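Long-range contact in leucine aminopeptidase 1 (Caenorhabditis elegans, PDB 2HC9), which removes N-terminal amino acids, preferably leucine, from peptides with the help of two zinc ions per subunit and probably serves as a digestive enzyme: residues A[402-414]-A[429-443]. The protein carries 1 engineered substitution. Residues are numbered along the deposited sequence; the frame is centred on the assembly and turned at random.
Engineered in segment 429-443: Leu440 (natural residue Phe).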
loop_
_atom_site.group_PDB
_atom_site.type_symbol
_atom_site.label_atom_id
_atom_site.label_comp_id
_atom_site.label_asym_id
_atom_site.label_seq_id
_atom_site.Cartn_x
_atom_site.Cartn_y
_atom_site.Cartn_z
ATOM N N PRO A 402 -20.158 0.814 26.627
ATOM C CA PRO A 402 -20.927 1.885 26.027
ATOM C C PRO A 402 -20.168 2.680 24.965
ATOM O O PRO A 402 -18.950 2.869 25.063
ATOM C CB PRO A 402 -21.226 2.809 27.234
ATOM C CG PRO A 402 -20.104 2.618 28.139
ATOM C CD PRO A 402 -19.571 1.218 27.924
ATOM N N MET A 403 -20.907 3.085 23.933
ATOM C CA MET A 403 -20.490 4.103 22.957
ATOM C C MET A 403 -21.072 5.448 23.353
ATOM O O MET A 403 -22.110 5.522 24.018
ATOM C CB MET A 403 -21.021 3.764 21.550
ATOM C CG MET A 403 -20.348 2.590 20.884
ATOM S SD MET A 403 -20.242 2.660 19.072
ATOM C CE MET A 403 -21.677 1.648 18.676
ATOM N N LEU A 404 -20.417 6.516 22.912
ATOM C CA LEU A 404 -20.999 7.862 23.035
ATOM C C LEU A 404 -22.238 8.013 22.182
ATOM O O LEU A 404 -22.262 7.589 21.005
ATOM C CB LEU A 404 -20.003 8.945 22.582
ATOM C CG LEU A 404 -18.846 9.308 23.508
ATOM C CD1 LEU A 404 -17.832 10.195 22.739
ATOM C CD2 LEU A 404 -19.383 10.008 24.759
ATOM N N PHE A 405 -23.250 8.637 22.779
ATOM C CA PHE A 405 -24.465 8.983 22.061
ATOM C C PHE A 405 -24.506 10.500 21.871
ATOM O O PHE A 405 -24.836 11.251 22.803
ATOM C CB PHE A 405 -25.711 8.528 22.838
ATOM C CG PHE A 405 -27.011 8.827 22.111
ATOM C CD1 PHE A 405 -27.460 7.990 21.095
ATOM C CD2 PHE A 405 -27.762 9.957 22.422
ATOM C CE1 PHE A 405 -28.665 8.279 20.401
ATOM C CE2 PHE A 405 -28.962 10.252 21.744
ATOM C CZ PHE A 405 -29.403 9.403 20.728
ATOM N N ALA A 406 -24.209 10.953 20.661
ATOM C CA ALA A 406 -24.188 12.412 20.408
ATOM C C ALA A 406 -24.542 12.753 18.949
ATOM O O ALA A 406 -23.673 13.143 18.182
ATOM C CB ALA A 406 -22.814 12.997 20.808
ATOM N N PRO A 407 -25.831 12.604 18.566
ATOM C CA PRO A 407 -26.186 12.895 17.184
ATOM C C PRO A 407 -25.876 14.361 16.842
ATOM O O PRO A 407 -25.426 14.643 15.738
ATOM C CB PRO A 407 -27.691 12.626 17.128
ATOM C CG PRO A 407 -27.975 11.685 18.304
ATOM C CD PRO A 407 -27.000 12.154 19.367
ATOM N N ASP A 408 -26.073 15.274 17.792
ATOM C CA ASP A 408 -25.723 16.688 17.528
ATOM C C ASP A 408 -24.258 16.905 17.151
ATOM O O ASP A 408 -23.948 17.698 16.252
ATOM C CB ASP A 408 -26.150 17.615 18.681
ATOM C CG ASP A 408 -25.618 17.169 20.055
ATOM O OD1 ASP A 408 -24.938 16.120 20.177
ATOM O OD2 ASP A 408 -25.903 17.890 21.040
ATOM N N LEU A 409 -23.353 16.196 17.810
ATOM C CA LEU A 409 -21.916 16.371 17.528
ATOM C C LEU A 409 -21.456 15.591 16.298
ATOM O O LEU A 409 -20.556 16.042 15.600
ATOM C CB LEU A 409 -21.066 15.939 18.724
ATOM C CG LEU A 409 -21.187 16.795 19.995
ATOM C CD1 LEU A 409 -20.230 16.184 21.052
ATOM C CD2 LEU A 409 -20.829 18.271 19.695
ATOM N N PHE A 410 -22.051 14.423 16.053
ATOM C CA PHE A 410 -21.456 13.462 15.117
ATOM C C PHE A 410 -22.241 13.228 13.826
ATOM O O PHE A 410 -21.682 12.755 12.849
ATOM C CB PHE A 410 -21.210 12.104 15.801
ATOM C CG PHE A 410 -20.359 12.169 17.051
ATOM C CD1 PHE A 410 -19.320 13.104 17.183
ATOM C CD2 PHE A 410 -20.557 11.228 18.068
ATOM C CE1 PHE A 410 -18.516 13.141 18.329
ATOM C CE2 PHE A 410 -19.751 11.230 19.238
ATOM C CZ PHE A 410 -18.718 12.192 19.367
ATOM N N PHE A 411 -23.534 13.536 13.806
ATOM C CA PHE A 411 -24.344 13.205 12.614
ATOM C C PHE A 411 -23.915 14.013 11.384
ATOM O O PHE A 411 -24.073 13.576 10.221
ATOM C CB PHE A 411 -25.851 13.316 12.911
ATOM C CG PHE A 411 -26.735 12.978 11.723
ATOM C CD1 PHE A 411 -26.744 11.687 11.195
ATOM C CD2 PHE A 411 -27.522 13.952 11.126
ATOM C CE1 PHE A 411 -27.537 11.375 10.087
ATOM C CE2 PHE A 411 -28.335 13.646 10.028
ATOM C CZ PHE A 411 -28.340 12.359 9.512
ATOM N N GLY A 412 -23.317 15.170 11.641
ATOM C CA GLY A 412 -22.725 15.968 10.569
ATOM C C GLY A 412 -21.628 15.245 9.788
ATOM O O GLY A 412 -21.335 15.610 8.643
ATOM N N ASP A 413 -21.027 14.214 10.384
ATOM C CA ASP A 413 -20.122 13.322 9.634
ATOM C C ASP A 413 -20.799 12.697 8.385
ATOM O O ASP A 413 -20.109 12.313 7.429
ATOM C CB ASP A 413 -19.584 12.209 10.543
ATOM C CG ASP A 413 -18.639 12.729 11.626
ATOM O OD1 ASP A 413 -18.116 13.882 11.510
ATOM O OD2 ASP A 413 -18.403 11.963 12.590
ATOM N N LEU A 414 -22.128 12.605 8.392
ATOM C CA LEU A 414 -22.860 11.980 7.286
ATOM C C LEU A 414 -23.564 12.999 6.410
ATOM O O LEU A 414 -24.479 12.658 5.680
ATOM C CB LEU A 414 -23.880 10.962 7.832
ATOM C CG LEU A 414 -23.225 9.841 8.633
ATOM C CD1 LEU A 414 -24.290 8.932 9.264
ATOM C CD2 LEU A 414 -22.294 9.039 7.727
ATOM N N MET A 429 -13.467 11.985 10.470
ATOM C CA MET A 429 -14.758 12.332 11.005
ATOM C C MET A 429 -14.639 12.696 12.491
ATOM O O MET A 429 -13.666 12.313 13.144
ATOM C CB MET A 429 -15.746 11.193 10.727
ATOM C CG MET A 429 -15.553 9.923 11.506
ATOM S SD MET A 429 -16.549 8.551 10.769
ATOM C CE MET A 429 -15.322 7.962 9.646
ATOM N N ASP A 430 -15.622 13.410 13.021
ATOM C CA ASP A 430 -15.560 13.805 14.431
ATOM C C ASP A 430 -15.968 12.680 15.375
ATOM O O ASP A 430 -15.485 12.627 16.479
ATOM C CB ASP A 430 -16.447 15.005 14.689
ATOM C CG ASP A 430 -15.814 16.313 14.223
ATOM O OD1 ASP A 430 -14.588 16.356 14.007
ATOM O OD2 ASP A 430 -16.561 17.296 14.085
ATOM N N GLY A 431 -16.897 11.822 14.955
ATOM C CA GLY A 431 -17.349 10.725 15.829
ATOM C C GLY A 431 -16.471 9.487 15.766
ATOM O O GLY A 431 -15.756 9.267 14.776
ATOM N N PRO A 432 -16.565 8.628 16.788
ATOM C CA PRO A 432 -15.998 7.267 16.611
ATOM C C PRO A 432 -16.730 6.635 15.402
ATOM O O PRO A 432 -17.950 6.748 15.325
ATOM C CB PRO A 432 -16.418 6.532 17.905
ATOM C CG PRO A 432 -16.934 7.582 18.856
ATOM C CD PRO A 432 -17.271 8.816 18.077
ATOM N N PRO A 433 -16.005 6.060 14.421
ATOM C CA PRO A 433 -16.695 5.483 13.253
ATOM C C PRO A 433 -17.825 4.504 13.571
ATOM O O PRO A 433 -18.858 4.519 12.862
ATOM C CB PRO A 433 -15.556 4.794 12.476
ATOM C CG PRO A 433 -14.349 5.669 12.805
ATOM C CD PRO A 433 -14.537 6.010 14.265
ATOM N N SER A 434 -17.668 3.699 14.633
ATOM C CA SER A 434 -18.745 2.771 15.043
ATOM C C SER A 434 -20.009 3.488 15.514
ATOM O O SER A 434 -21.124 2.985 15.326
ATOM C CB SER A 434 -18.268 1.794 16.115
ATOM O OG SER A 434 -17.123 1.101 15.637
ATOM N N ALA A 435 -19.836 4.666 16.110
ATOM C CA ALA A 435 -20.962 5.468 16.577
ATOM C C ALA A 435 -21.661 6.098 15.378
ATOM O O ALA A 435 -22.893 6.097 15.289
ATOM C CB ALA A 435 -20.449 6.571 17.531
ATOM N N VAL A 436 -20.866 6.611 14.442
ATOM C CA VAL A 436 -21.411 7.227 13.237
ATOM C C VAL A 436 -22.227 6.196 12.438
ATOM O O VAL A 436 -23.328 6.495 11.951
ATOM C CB VAL A 436 -20.268 7.873 12.378
ATOM C CG1 VAL A 436 -20.806 8.342 11.021
ATOM C CG2 VAL A 436 -19.684 9.058 13.146
ATOM N N ALA A 437 -21.704 4.971 12.364
ATOM C CA ALA A 437 -22.414 3.875 11.708
ATOM C C ALA A 437 -23.775 3.657 12.374
ATOM O O ALA A 437 -24.783 3.492 11.697
ATOM C CB ALA A 437 -21.558 2.572 11.790
ATOM N N GLY A 438 -23.818 3.661 13.701
ATOM C CA GLY A 438 -25.102 3.514 14.394
ATOM C C GLY A 438 -26.042 4.684 14.169
ATOM O O GLY A 438 -27.257 4.507 14.075
ATOM N N LEU A 439 -25.482 5.895 14.058
ATOM C CA LEU A 439 -26.302 7.102 13.855
ATOM C C LEU A 439 -26.971 7.112 12.494
ATOM O O LEU A 439 -28.040 7.695 12.346
ATOM C CB LEU A 439 -25.448 8.376 14.019
ATOM C CG LEU A 439 -24.997 8.669 15.461
ATOM C CD1 LEU A 439 -24.023 9.883 15.432
ATOM C CD2 LEU A 439 -26.205 8.934 16.352
ATOM N N LEU A 440 -26.361 6.468 11.495
ATOM C CA LEU A 440 -27.044 6.347 10.203
ATOM C C LEU A 440 -28.362 5.581 10.419
ATOM O O LEU A 440 -29.401 5.987 9.911
ATOM C CB LEU A 440 -26.172 5.608 9.164
ATOM C CG LEU A 440 -26.762 5.374 7.766
ATOM C CD1 LEU A 440 -27.849 4.255 7.649
ATOM C CD2 LEU A 440 -27.178 6.720 7.062
ATOM N N ILE A 441 -28.306 4.488 11.181
ATOM C CA ILE A 441 -29.523 3.721 11.504
ATOM C C ILE A 441 -30.534 4.614 12.236
ATOM O O ILE A 441 -31.708 4.741 11.819
ATOM C CB ILE A 441 -29.184 2.492 12.398
ATOM C CG1 ILE A 441 -28.232 1.526 11.668
ATOM C CG2 ILE A 441 -30.471 1.760 12.803
ATOM C CD1 ILE A 441 -27.546 0.516 12.604
ATOM N N GLY A 442 -30.086 5.242 13.316
ATOM C CA GLY A 442 -30.997 6.041 14.150
ATOM C C GLY A 442 -31.572 7.271 13.475
ATOM O O GLY A 442 -32.632 7.754 13.861
ATOM N N ALA A 443 -30.886 7.779 12.455
ATOM C CA ALA A 443 -31.365 8.958 11.726
ATOM C C ALA A 443 -32.739 8.735 11.073
ATOM O O ALA A 443 -33.408 9.683 10.683
ATOM C CB ALA A 443 -30.319 9.388 10.656
HETATM O O HOH W 1 -18.669 18.042 15.712
#
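One face of the Phe410 ring lies on the backbone of Gly431, whose CA makes a CH-pi contact 3.5 Å from the ring centroid. Pro432 CD covers the same face nearer CE2. The Phe411 ring meets Ala443, with CE1 3.5 Å from the methyl CB, and Phe447 packs edge-to-face with it. In this M17 catalytic domain, the short helix 407-410 and the turn after it pack on helix 433-442. From the latter, Leu439 sends both methyls to the short helix: CD1 touches Phe410 CB at 3.6 Å, and CD2 reaches Pro407 CG. Leu414 slides past Val436 in the opposite direction, CD2 against CG1, and its CD1 touches CB of Leu440, an engineered residue. Leu440 also packs on Arg338, a predicted active-site residue. Asp413 grips the chain just before helix 433-442. With CG anti to the carbonyl carbon (chi1 -68°), its carboxylate faces two backbone N-H groups. Asp430 N meets Asp413 OD1 on its syn side at 3.0 Å, 27° out of the carboxylate plane. Gly431 N reaches the syn lone pair of Asp413 OD2 at 2.8 Å. An alanine here is likely to leave both amides without these acceptors and residues 429-431 freer to shift. Asp413 OD2 also touches Val436 CG2, at 3.2 Å.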